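Local coordinates for protein ubiquinol-cytochrome C chaperone (Brucella abortus NCTC 8038, PDB 6RWT) that probably acts as an assembly chaperone for cytochrome b, as its mitochondrial homolog Cbp3 does when the respiratory bc1 complex (complex III) is built, at residues V17-Y21 with E74-F79; H53-A57 with D171-M175; G45-M49 with M107-R111; V83-R88 with R100-L104. All coordinates share one frame; numbering follows the deposited sequence.

Three of the contacts pair helices of this all-alpha chain, and contact 2 lays a loop on one. Contacts 1, 2 and 3 meet round helix 43-61: Ile54 CG1 of contact 2 lies 3.7 Å from Phe79 CD1 of contact 1, and Ile54 CG2 lies 4.0 Å from Phe108 CZ of contact 3. Phe79 also packs on Phe108, CE2 to CD1 3.5 Å, so one hydrophobic core serves all three. Contact 4 stands farther out, about 16 Å from the chain centre, and touches contact 3 where Tyr47 CE1 meets Val83 CG2 at 3.9 Å; its centre is about 22 Å from that of contact 2. A magnesium ion is bound directly at contact 1, by Glu74.

Contact 1 (V17-Y21 with E74-F79); sequences VLRVY and EIADEF. With MG (magnesium ion), chain C.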
loop_
_atom_site.group_PDB
_atom_site.type_symbol
_atom_site.label_atom_id
_atom_site.label_comp_id
_atom_site.label_asym_id
_atom_site.label_seq_id
_atom_site.Cartn_x
_atom_site.Cartn_y
_atom_site.Cartn_z
ATOM N N VAL A 17 14.325 2.312 4.747
ATOM C CA VAL A 17 12.916 2.337 5.170
ATOM C C VAL A 17 12.282 3.707 4.850
ATOM O O VAL A 17 11.175 3.774 4.315
ATOM C CB VAL A 17 12.763 1.984 6.671
ATOM C CG1 VAL A 17 11.345 2.230 7.164
ATOM C CG2 VAL A 17 13.153 0.530 6.923
ATOM N N LEU A 18 13.000 4.786 5.153
ATOM C CA LEU A 18 12.513 6.132 4.868
ATOM C C LEU A 18 12.288 6.350 3.372
ATOM O O LEU A 18 11.231 6.878 2.980
ATOM C CB LEU A 18 13.461 7.200 5.425
ATOM C CG LEU A 18 13.117 8.670 5.162
ATOM C CD1 LEU A 18 11.770 9.042 5.769
ATOM C CD2 LEU A 18 14.220 9.562 5.710
ATOM N N ARG A 19 13.246 5.961 2.527
ATOM C CA ARG A 19 13.069 6.207 1.084
ATOM C C ARG A 19 11.974 5.333 0.476
ATOM O O ARG A 19 11.184 5.824 -0.335
ATOM C CB ARG A 19 14.366 6.147 0.257
ATOM C CG ARG A 19 15.387 5.078 0.566
ATOM C CD ARG A 19 16.746 5.637 0.161
ATOM N NE ARG A 19 17.910 4.988 0.764
ATOM C CZ ARG A 19 18.551 3.964 0.215
ATOM N NH1 ARG A 19 19.609 3.446 0.812
ATOM N NH2 ARG A 19 18.124 3.449 -0.928
ATOM N N VAL A 20 11.902 4.065 0.883
ATOM C CA VAL A 20 10.825 3.169 0.402
ATOM C C VAL A 20 9.441 3.710 0.803
ATOM O O VAL A 20 8.549 3.825 -0.049
ATOM C CB VAL A 20 11.031 1.706 0.891
ATOM C CG1 VAL A 20 9.808 0.827 0.638
ATOM C CG2 VAL A 20 12.246 1.086 0.221
ATOM N N TYR A 21 9.277 4.082 2.075
ATOM C CA TYR A 21 7.989 4.611 2.553
ATOM C C TYR A 21 7.595 5.906 1.804
ATOM O O TYR A 21 6.427 6.083 1.411
ATOM C CB TYR A 21 7.978 4.794 4.098
ATOM C CG TYR A 21 6.572 4.929 4.638
ATOM C CD1 TYR A 21 5.748 3.809 4.782
ATOM C CD2 TYR A 21 6.042 6.168 4.958
ATOM C CE1 TYR A 21 4.439 3.930 5.232
ATOM C CE2 TYR A 21 4.733 6.296 5.422
ATOM C CZ TYR A 21 3.935 5.172 5.556
ATOM O OH TYR A 21 2.630 5.282 6.000
ATOM N N GLU A 74 8.870 -3.573 8.460
ATOM C CA GLU A 74 9.188 -2.148 8.646
ATOM C C GLU A 74 8.137 -1.238 7.998
ATOM O O GLU A 74 7.709 -0.261 8.608
ATOM C CB GLU A 74 10.570 -1.803 8.065
ATOM C CG GLU A 74 11.769 -2.426 8.786
ATOM C CD GLU A 74 12.298 -1.617 9.962
ATOM O OE1 GLU A 74 11.657 -0.619 10.382
ATOM O OE2 GLU A 74 13.386 -1.988 10.479
ATOM N N ILE A 75 7.745 -1.561 6.767
ATOM C CA ILE A 75 6.755 -0.759 6.037
ATOM C C ILE A 75 5.379 -0.846 6.715
ATOM O O ILE A 75 4.698 0.174 6.874
ATOM C CB ILE A 75 6.692 -1.161 4.545
ATOM C CG1 ILE A 75 8.001 -0.763 3.841
ATOM C CG2 ILE A 75 5.476 -0.531 3.869
ATOM C CD1 ILE A 75 8.394 0.691 4.013
ATOM N N ALA A 76 4.990 -2.045 7.148
ATOM C CA ALA A 76 3.759 -2.226 7.930
ATOM C C ALA A 76 3.778 -1.411 9.236
ATOM O O ALA A 76 2.799 -0.738 9.554
ATOM C CB ALA A 76 3.511 -3.705 8.218
ATOM N N ASP A 77 4.909 -1.421 9.945
ATOM C CA ASP A 77 5.090 -0.631 11.182
ATOM C C ASP A 77 4.883 0.864 10.919
ATOM O O ASP A 77 4.136 1.538 11.645
ATOM C CB ASP A 77 6.497 -0.866 11.776
ATOM C CG ASP A 77 6.695 -0.204 13.149
ATOM O OD1 ASP A 77 5.925 -0.512 14.084
ATOM O OD2 ASP A 77 7.641 0.604 13.310
ATOM N N GLU A 78 5.525 1.378 9.872
ATOM C CA GLU A 78 5.392 2.809 9.526
ATOM C C GLU A 78 3.953 3.165 9.120
ATOM O O GLU A 78 3.433 4.227 9.506
ATOM C CB GLU A 78 6.379 3.202 8.420
ATOM C CG GLU A 78 7.857 3.182 8.814
ATOM C CD GLU A 78 8.203 4.142 9.940
ATOM O OE1 GLU A 78 7.766 5.322 9.906
ATOM O OE2 GLU A 78 8.916 3.711 10.870
ATOM N N PHE A 79 3.315 2.276 8.355
ATOM C CA PHE A 79 1.904 2.437 7.940
ATOM C C PHE A 79 0.959 2.531 9.139
ATOM O O PHE A 79 0.174 3.461 9.232
ATOM C CB PHE A 79 1.508 1.280 7.018
ATOM C CG PHE A 79 0.039 1.212 6.680
ATOM C CD1 PHE A 79 -0.575 2.200 5.918
ATOM C CD2 PHE A 79 -0.726 0.120 7.092
ATOM C CE1 PHE A 79 -1.918 2.100 5.584
ATOM C CE2 PHE A 79 -2.066 0.016 6.758
ATOM C CZ PHE A 79 -2.664 1.008 6.002
HETATM MG MG MG C . 11.669 0.668 11.983
HETATM O O HOH W 1 13.726 -0.012 12.353
HETATM O O HOH W 2 9.741 1.273 11.648
HETATM O O HOH W 3 11.803 1.600 13.834
HETATM O O HOH W 4 12.399 2.309 10.958
HETATM O O HOH W 5 10.942 -1.021 13.107
#
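Tyr21 of helix 2-28 lies across Ile75, Glu78 and Phe79 of helix 66-89. Its CB touches Ile75 CD1 at 4.1 Å in the conformer described here; Ile75 is modelled in two. With CG anti to the backbone N (chi1 -163°), the ring runs out across the other helix and takes Glu78 CB over one face, a CH-pi contact 4.0 Å from the ring centroid and displaced toward the rim. CE1 passes the backbone of Phe79, and OH ends 3.5 Å from Phe79 CA, at the edge of the phenylalanine ring. The hydroxyl's hydrogen-bond partner is Asp82, farther along helix 66-89. A tyrosine suits this place: its ring packs like a hydrocarbon while its tip reaches a carboxylate.

One turn earlier, Val17 CG2 rests 3.7 Å from Glu74 CB. Glu74 bends at chi2 (-87°), and its OE1 binds a magnesium ion at 2.1 Å; five waters complete an octahedron, and OE2 bonds Asn13 and one of those waters. Another water donates to Asp77 OD2 and Glu78 OE2, while Lys81 pairs with Glu78. Apolar stems thus join the helices, Glu74 meets the ion, and Asp77 and Glu78 probably offset its charge through the water.

Contact 2 (H53-A57 with D171-M175); sequences HIFLA and DISYM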
loop_
_atom_site.group_PDB
_atom_site.type_symbol
_atom_site.label_atom_id
_atom_site.label_comp_id
_atom_site.label_asym_id
_atom_site.label_seq_id
_atom_site.Cartn_x
_atom_site.Cartn_y
_atom_site.Cartn_z
ATOM N N HIS A 53 -1.498 1.021 -1.955
ATOM C CA HIS A 53 -0.075 1.043 -2.326
ATOM C C HIS A 53 0.808 0.283 -1.317
ATOM O O HIS A 53 1.760 -0.408 -1.712
ATOM C CB HIS A 53 0.397 2.494 -2.584
ATOM C CG HIS A 53 -0.146 3.072 -3.859
ATOM N ND1 HIS A 53 -1.429 3.570 -3.982
ATOM C CD2 HIS A 53 0.419 3.191 -5.084
ATOM C CE1 HIS A 53 -1.622 3.976 -5.229
ATOM N NE2 HIS A 53 -0.520 3.745 -5.919
ATOM N N ILE A 54 0.467 0.364 -0.028
ATOM C CA ILE A 54 1.121 -0.459 0.994
ATOM C C ILE A 54 0.877 -1.960 0.725
ATOM O O ILE A 54 1.826 -2.759 0.732
ATOM C CB ILE A 54 0.665 -0.048 2.425
ATOM C CG1 ILE A 54 1.177 1.353 2.775
ATOM C CG2 ILE A 54 1.099 -1.072 3.472
ATOM C CD1 ILE A 54 2.663 1.458 3.092
ATOM N N PHE A 55 -0.379 -2.327 0.443
ATOM C CA PHE A 55 -0.712 -3.695 0.066
ATOM C C PHE A 55 0.171 -4.201 -1.090
ATOM O O PHE A 55 0.686 -5.314 -1.046
ATOM C CB PHE A 55 -2.201 -3.845 -0.324
ATOM C CG PHE A 55 -2.444 -4.982 -1.277
ATOM C CD1 PHE A 55 -2.553 -6.277 -0.808
ATOM C CD2 PHE A 55 -2.488 -4.761 -2.657
ATOM C CE1 PHE A 55 -2.716 -7.339 -1.693
ATOM C CE2 PHE A 55 -2.640 -5.812 -3.544
ATOM C CZ PHE A 55 -2.760 -7.104 -3.057
ATOM N N LEU A 56 0.296 -3.400 -2.147
ATOM C CA LEU A 56 1.101 -3.812 -3.309
ATOM C C LEU A 56 2.540 -4.141 -2.913
ATOM O O LEU A 56 3.104 -5.137 -3.384
ATOM C CB LEU A 56 1.071 -2.755 -4.421
ATOM C CG LEU A 56 -0.153 -2.799 -5.342
ATOM C CD1 LEU A 56 -0.370 -1.473 -6.061
ATOM C CD2 LEU A 56 -0.039 -3.940 -6.349
ATOM N N ALA A 57 3.123 -3.322 -2.041
ATOM C CA ALA A 57 4.488 -3.588 -1.537
ATOM C C ALA A 57 4.581 -4.885 -0.713
ATOM O O ALA A 57 5.467 -5.714 -0.944
ATOM C CB ALA A 57 4.993 -2.406 -0.721
ATOM N N ASP A 171 15.241 0.063 -3.959
ATOM C CA ASP A 171 14.901 0.476 -5.340
ATOM C C ASP A 171 13.486 0.058 -5.772
ATOM O O ASP A 171 13.307 -0.713 -6.715
ATOM C CB ASP A 171 15.946 -0.055 -6.340
ATOM C CG ASP A 171 17.339 0.521 -6.109
ATOM O OD1 ASP A 171 17.491 1.538 -5.394
ATOM O OD2 ASP A 171 18.297 -0.042 -6.673
ATOM N N ILE A 172 12.487 0.619 -5.100
ATOM C CA ILE A 172 11.067 0.363 -5.386
ATOM C C ILE A 172 10.534 1.430 -6.355
ATOM O O ILE A 172 10.959 2.593 -6.308
ATOM C CB ILE A 172 10.232 0.323 -4.073
ATOM C CG1 ILE A 172 8.817 -0.222 -4.319
ATOM C CG2 ILE A 172 10.152 1.697 -3.392
ATOM C CD1 ILE A 172 8.047 -0.531 -3.040
ATOM N N SER A 173 9.625 1.030 -7.246
ATOM C CA SER A 173 8.903 1.988 -8.087
ATOM C C SER A 173 7.502 1.483 -8.432
ATOM O O SER A 173 7.241 0.270 -8.438
ATOM C CB SER A 173 9.696 2.333 -9.362
ATOM O OG SER A 173 9.972 1.183 -10.135
ATOM N N TYR A 174 6.607 2.436 -8.674
ATOM C CA TYR A 174 5.249 2.197 -9.155
ATOM C C TYR A 174 5.113 2.814 -10.547
ATOM O O TYR A 174 5.955 3.616 -10.982
ATOM C CB TYR A 174 4.220 2.829 -8.202
ATOM C CG TYR A 174 4.170 2.149 -6.841
ATOM C CD1 TYR A 174 5.143 2.402 -5.867
ATOM C CD2 TYR A 174 3.173 1.218 -6.533
ATOM C CE1 TYR A 174 5.103 1.764 -4.628
ATOM C CE2 TYR A 174 3.130 0.582 -5.301
ATOM C CZ TYR A 174 4.102 0.846 -4.344
ATOM O OH TYR A 174 4.077 0.209 -3.102
ATOM N N MET A 175 4.042 2.446 -11.237
ATOM C CA MET A 175 3.758 3.020 -12.552
ATOM C C MET A 175 3.301 4.481 -12.416
ATOM O O MET A 175 2.774 4.875 -11.373
ATOM C CB MET A 175 2.696 2.188 -13.278
ATOM C CG MET A 175 3.066 0.722 -13.517
ATOM S SD MET A 175 4.550 0.417 -14.507
ATOM C CE MET A 175 4.034 1.101 -16.080
#
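Tyr174 drives its ring against His53, Leu56 and Ala57, fastening the loop that follows helix 164-168 onto helix 43-61, a central helix of this all-alpha fold. The tyrosine ring stands obliquely to the imidazole, with planes 55° apart and centroids 5.3 Å apart. His53 CD2 is the imidazole atom that touches, 3.7 Å from Tyr174 CD2, which lies near the imidazole plane at its edge. Histidine suits the place because its carbon side can pack on the ring while both nitrogens stay satisfied: ND1 is bonded to Met49 O, and NE2 to the hydroxyl of Tyr151 on helix 145-161.

Leu56 comes to the rim of the tyrosine ring, CB to CE2 4.0 Å, near the ring plane. The small methyl of Ala57 lets the hydroxyl end lie close to the helix and also meets Ile172 CD1 at 4.3 Å. Ile172 itself leans on Leu159, and Tyr174 also touches Ile24, so the loop sits between several helices.

The polar tip is spent on the backbone: Tyr174 OH donates to His53 O at 2.8 Å, from above the carbonyl plane, while Ala57 N makes its helical bond to the same oxygen from the opposite face.

Contact 3 (G45-M49 with M107-R111); sequences GRYEM and MFYGR
Tyr47 and Glu48 face Met107, Phe108 and Arg111 across two helix segments that cross at -63° with axes 12.8 Å apart, a wide spacing, bridged here by long side chains. Glu48 and Arg111 close it with charge. The arginine approaches end-on and gives both NH1 and NH2 to the single oxygen OE2, at 2.9 and 3.0 Å. OE2 receives NH1 on its syn lone pair but NH2 from above the carboxylate plane, and the two flat groups stand 77° apart, so this is a forked grip on one atom and not the coplanar two-to-two pair. A bend at chi3 (74°) brings the guanidinium round to the acid.

Tyr47 extends beside this pair, its ring nearly coplanar with the guanidinium and Arg111 NH1 at its edge, 4.1 Å from CE2. Met107 comes from the opposite direction, and its flexible thioether places CE 3.6 Å from Tyr47 OH. The hydroxyl also abuts Phe108, 3.8 Å from its CB, at the edge of that ring. One water joins the groups: it lies 2.8 Å from Tyr47 OH, donates to Met107 O and accepts from Arg111 NH1.

Phe79 and Val83 of helix 66-89 also pack on Tyr47. The arrangement is that of a helix-helix interface in an all-alpha fold, with a salt bridge and a bridging water at the margin of an aromatic core.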
loop_
_atom_site.group_PDB
_atom_site.type_symbol
_atom_site.label_atom_id
_atom_site.label_comp_id
_atom_site.label_asym_id
_atom_site.label_seq_id
_atom_site.Cartn_x
_atom_site.Cartn_y
_atom_site.Cartn_z
ATOM N N GLY A 45 -10.875 8.411 1.740
ATOM C CA GLY A 45 -10.415 8.151 0.369
ATOM C C GLY A 45 -8.897 8.147 0.229
ATOM O O GLY A 45 -8.322 7.310 -0.483
ATOM N N ARG A 46 -8.242 9.087 0.913
ATOM C CA ARG A 46 -6.770 9.119 0.966
ATOM C C ARG A 46 -6.195 7.857 1.656
ATOM O O ARG A 46 -5.172 7.301 1.212
ATOM C CB ARG A 46 -6.266 10.415 1.627
ATOM C CG ARG A 46 -6.602 11.677 0.834
ATOM C CD ARG A 46 -5.947 12.946 1.365
ATOM N NE ARG A 46 -6.439 13.365 2.683
ATOM C CZ ARG A 46 -7.467 14.190 2.916
ATOM N NH1 ARG A 46 -8.197 14.717 1.927
ATOM N NH2 ARG A 46 -7.773 14.492 4.174
ATOM N N TYR A 47 -6.858 7.396 2.725
ATOM C CA TYR A 47 -6.519 6.102 3.344
ATOM C C TYR A 47 -6.649 4.932 2.335
ATOM O O TYR A 47 -5.792 4.029 2.314
ATOM C CB TYR A 47 -7.342 5.836 4.631
ATOM C CG TYR A 47 -7.242 4.383 5.069
ATOM C CD1 TYR A 47 -6.207 3.950 5.893
ATOM C CD2 TYR A 47 -8.135 3.419 4.573
ATOM C CE1 TYR A 47 -6.087 2.611 6.255
ATOM C CE2 TYR A 47 -8.016 2.076 4.913
ATOM C CZ TYR A 47 -6.992 1.671 5.752
ATOM O OH TYR A 47 -6.857 0.338 6.080
ATOM N N GLU A 48 -7.705 4.933 1.507
ATOM C CA GLU A 48 -7.875 3.845 0.530
ATOM C C GLU A 48 -6.689 3.808 -0.447
ATOM O O GLU A 48 -6.206 2.731 -0.800
ATOM C CB GLU A 48 -9.210 3.942 -0.238
ATOM C CG GLU A 48 -10.492 3.759 0.585
ATOM C CD GLU A 48 -10.598 2.428 1.329
ATOM O OE1 GLU A 48 -9.945 1.436 0.935
ATOM O OE2 GLU A 48 -11.371 2.358 2.319
ATOM N N MET A 49 -6.207 4.971 -0.873
ATOM C CA MET A 49 -5.039 5.010 -1.766
ATOM C C MET A 49 -3.740 4.609 -1.048
ATOM O O MET A 49 -2.936 3.843 -1.608
ATOM C CB MET A 49 -4.896 6.381 -2.453
ATOM C CG MET A 49 -6.004 6.718 -3.462
ATOM S SD MET A 49 -6.145 5.553 -4.844
ATOM C CE MET A 49 -7.427 4.481 -4.232
ATOM N N MET A 107 -9.103 -4.246 9.754
ATOM C CA MET A 107 -9.683 -3.445 8.650
ATOM C C MET A 107 -8.748 -3.451 7.437
ATOM O O MET A 107 -9.209 -3.598 6.300
ATOM C CB MET A 107 -9.986 -2.000 9.103
ATOM C CG MET A 107 -10.699 -1.111 8.081
ATOM S SD MET A 107 -11.015 0.542 8.731
ATOM C CE MET A 107 -9.403 1.289 8.506
ATOM N N PHE A 108 -7.443 -3.315 7.684
ATOM C CA PHE A 108 -6.459 -3.371 6.604
ATOM C C PHE A 108 -6.378 -4.769 5.974
ATOM O O PHE A 108 -6.723 -4.941 4.798
ATOM C CB PHE A 108 -5.061 -2.907 7.070
ATOM C CG PHE A 108 -3.998 -3.051 6.005
ATOM C CD1 PHE A 108 -4.014 -2.234 4.873
ATOM C CD2 PHE A 108 -3.036 -4.046 6.083
ATOM C CE1 PHE A 108 -3.056 -2.378 3.872
ATOM C CE2 PHE A 108 -2.076 -4.198 5.082
ATOM C CZ PHE A 108 -2.093 -3.365 3.964
ATOM N N TYR A 109 -5.928 -5.759 6.732
ATOM C CA TYR A 109 -5.675 -7.095 6.166
ATOM C C TYR A 109 -6.928 -7.759 5.574
ATOM O O TYR A 109 -6.850 -8.423 4.532
ATOM C CB TYR A 109 -4.991 -8.015 7.193
ATOM C CG TYR A 109 -3.550 -7.622 7.494
ATOM C CD1 TYR A 109 -2.549 -7.769 6.531
ATOM C CD2 TYR A 109 -3.184 -7.099 8.740
ATOM C CE1 TYR A 109 -1.231 -7.401 6.796
ATOM C CE2 TYR A 109 -1.871 -6.732 9.013
ATOM C CZ TYR A 109 -0.894 -6.885 8.038
ATOM O OH TYR A 109 0.420 -6.527 8.310
ATOM N N GLY A 110 -8.079 -7.563 6.214
ATOM C CA GLY A 110 -9.338 -8.121 5.722
ATOM C C GLY A 110 -9.804 -7.554 4.390
ATOM O O GLY A 110 -10.186 -8.307 3.487
ATOM N N ARG A 111 -9.755 -6.230 4.253
ATOM C CA ARG A 111 -10.312 -5.564 3.073
ATOM C C ARG A 111 -9.390 -5.603 1.856
ATOM O O ARG A 111 -9.883 -5.561 0.732
ATOM C CB ARG A 111 -10.721 -4.123 3.399
ATOM C CG ARG A 111 -11.847 -4.050 4.425
ATOM C CD ARG A 111 -12.150 -2.641 4.901
ATOM N NE ARG A 111 -12.869 -1.820 3.922
ATOM C CZ ARG A 111 -12.482 -0.632 3.450
ATOM N NH1 ARG A 111 -11.321 -0.074 3.806
ATOM N NH2 ARG A 111 -13.261 0.007 2.578
HETATM O O HOH W 6 -8.742 -1.250 4.751
#

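Contact 4 (V83-R88 with R100-L104); sequences VDHSLR and RMKKL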
loop_
_atom_site.group_PDB
_atom_site.type_symbol
_atom_site.label_atom_id
_atom_site.label_comp_id
_atom_site.label_asym_id
_atom_site.label_seq_id
_atom_site.Cartn_x
_atom_site.Cartn_y
_atom_site.Cartn_z
ATOM N N VAL A 83 -1.484 5.600 10.259
ATOM C CA VAL A 83 -2.956 5.461 10.374
ATOM C C VAL A 83 -3.452 5.793 11.796
ATOM O O VAL A 83 -4.483 6.464 11.959
ATOM C CB VAL A 83 -3.477 4.088 9.895
ATOM C CG1 VAL A 83 -4.999 4.060 9.941
ATOM C CG2 VAL A 83 -3.060 3.813 8.459
ATOM N N ASP A 84 -2.706 5.359 12.812
ATOM C CA ASP A 84 -2.974 5.740 14.210
ATOM C C ASP A 84 -3.153 7.265 14.321
ATOM O O ASP A 84 -4.184 7.758 14.802
ATOM C CB ASP A 84 -1.821 5.219 15.089
ATOM C CG ASP A 84 -1.973 5.547 16.576
ATOM O OD1 ASP A 84 -2.920 6.249 16.985
ATOM O OD2 ASP A 84 -1.107 5.088 17.352
ATOM N N HIS A 85 -2.170 8.001 13.814
ATOM C CA HIS A 85 -2.200 9.465 13.834
ATOM C C HIS A 85 -3.377 10.035 13.042
ATOM O O HIS A 85 -4.050 10.955 13.520
ATOM C CB HIS A 85 -0.872 10.025 13.307
ATOM C CG HIS A 85 -0.772 11.516 13.389
ATOM N ND1 HIS A 85 -0.638 12.188 14.586
ATOM C CD2 HIS A 85 -0.795 12.465 12.423
ATOM C CE1 HIS A 85 -0.587 13.490 14.353
ATOM N NE2 HIS A 85 -0.675 13.683 13.049
ATOM N N SER A 86 -3.633 9.488 11.846
ATOM C CA SER A 86 -4.774 9.928 11.016
ATOM C C SER A 86 -6.127 9.767 11.718
ATOM O O SER A 86 -7.029 10.593 11.545
ATOM C CB SER A 86 -4.806 9.175 9.681
ATOM O OG SER A 86 -3.669 9.488 8.886
ATOM N N LEU A 87 -6.283 8.697 12.497
ATOM C CA LEU A 87 -7.520 8.514 13.266
ATOM C C LEU A 87 -7.636 9.536 14.395
ATOM O O LEU A 87 -8.713 10.086 14.624
ATOM C CB LEU A 87 -7.612 7.092 13.806
ATOM C CG LEU A 87 -7.786 6.017 12.735
ATOM C CD1 LEU A 87 -7.697 4.681 13.419
ATOM C CD2 LEU A 87 -9.104 6.115 11.993
ATOM N N ARG A 88 -6.527 9.809 15.076
ATOM C CA ARG A 88 -6.498 10.869 16.103
ATOM C C ARG A 88 -6.806 12.265 15.533
ATOM O O ARG A 88 -7.402 13.094 16.224
ATOM C CB ARG A 88 -5.160 10.873 16.844
ATOM C CG ARG A 88 -4.945 9.608 17.667
ATOM C CD ARG A 88 -3.614 9.575 18.389
ATOM N NE ARG A 88 -3.470 8.342 19.169
ATOM C CZ ARG A 88 -4.072 8.085 20.339
ATOM N NH1 ARG A 88 -4.891 8.967 20.919
ATOM N NH2 ARG A 88 -3.853 6.921 20.946
ATOM N N ARG A 100 -8.414 -0.391 19.561
ATOM C CA ARG A 100 -8.449 0.437 18.353
ATOM C C ARG A 100 -7.464 -0.070 17.297
ATOM O O ARG A 100 -7.848 -0.250 16.151
ATOM C CB ARG A 100 -8.160 1.912 18.686
ATOM C CG ARG A 100 -8.348 2.897 17.530
ATOM C CD ARG A 100 -8.139 4.334 17.997
ATOM N NE ARG A 100 -6.782 4.477 18.522
ATOM C CZ ARG A 100 -5.791 5.202 18.000
ATOM N NH1 ARG A 100 -5.954 5.999 16.932
ATOM N NH2 ARG A 100 -4.612 5.163 18.605
ATOM N N MET A 101 -6.221 -0.332 17.691
ATOM C CA MET A 101 -5.172 -0.758 16.749
ATOM C C MET A 101 -5.406 -2.150 16.174
ATOM O O MET A 101 -5.127 -2.390 14.990
ATOM C CB MET A 101 -3.801 -0.728 17.429
ATOM C CG MET A 101 -3.379 0.645 17.926
ATOM S SD MET A 101 -2.564 1.623 16.671
ATOM C CE MET A 101 -3.915 2.440 15.842
ATOM N N LYS A 102 -5.885 -3.068 17.012
ATOM C CA LYS A 102 -6.256 -4.414 16.561
ATOM C C LYS A 102 -7.375 -4.353 15.521
ATOM O O LYS A 102 -7.311 -5.049 14.502
ATOM C CB LYS A 102 -6.671 -5.293 17.749
ATOM C CG LYS A 102 -5.512 -5.680 18.656
ATOM C CD LYS A 102 -5.993 -6.135 20.028
ATOM C CE LYS A 102 -4.826 -6.491 20.937
ATOM N NZ LYS A 102 -5.279 -6.871 22.306
ATOM N N LYS A 103 -8.380 -3.507 15.763
ATOM C CA LYS A 103 -9.479 -3.313 14.799
ATOM C C LYS A 103 -8.987 -2.697 13.476
ATOM O O LYS A 103 -9.442 -3.097 12.390
ATOM C CB LYS A 103 -10.599 -2.455 15.408
ATOM C CG LYS A 103 -11.365 -3.124 16.554
ATOM C CD LYS A 103 -12.242 -2.102 17.259
ATOM C CE LYS A 103 -13.071 -2.712 18.379
ATOM N NZ LYS A 103 -13.676 -1.635 19.212
ATOM N N LEU A 104 -8.072 -1.728 13.553
ATOM C CA LEU A 104 -7.487 -1.130 12.336
ATOM C C LEU A 104 -6.705 -2.135 11.514
ATOM O O LEU A 104 -6.834 -2.179 10.291
ATOM C CB LEU A 104 -6.531 -0.001 12.672
ATOM C CG LEU A 104 -7.141 1.328 13.037
ATOM C CD1 LEU A 104 -8.121 1.111 14.149
ATOM C CD2 LEU A 104 -5.987 2.161 13.517
#
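Charge dominates where Asp84 meets Arg100. Arg100 NH2 bonds Asp84 OD1 at 2.6 Å, NH1 adds a weak bond to the same oxygen, and NH1 also donates to the backbone Asp84 O at 3.3 Å. One guanidinium thus holds both side chain and main chain of the aspartate. Arg88, a turn along the helix, gives its NE to OD1 at 3.1 Å, arriving from the opposite face of the carboxylate plane to Arg100 NH2. Both arginines converge on OD1 of the short aspartate, whose CG is anti to its own N (chi1 180°), with their guanidinium groups next to each other and planes 67° apart. Arg88 NH2 and Arg100 NH2, both donors, come within 3.0 Å without bonding, and Arg100 CZ lies over the Arg88 guanidinium face. OD1 and Asp94, salt-bridged to Arg100 NE, probably offset this crowding of charge.

Aliphatic groups pack round the guanidinium of Arg100. Met101 curls so that CE sits 3.6 Å from Asp84 CB and over the guanidinium centre, and Leu87 CB lies at its edge. Apolar Val83, Leu87 and Leu104 adjoin, but the Leu104 position is uncertain.

These are two consecutive helices of an all-alpha fold, crossing at 113° and joined by a loop, with a buried arginine in a salt-bridge network.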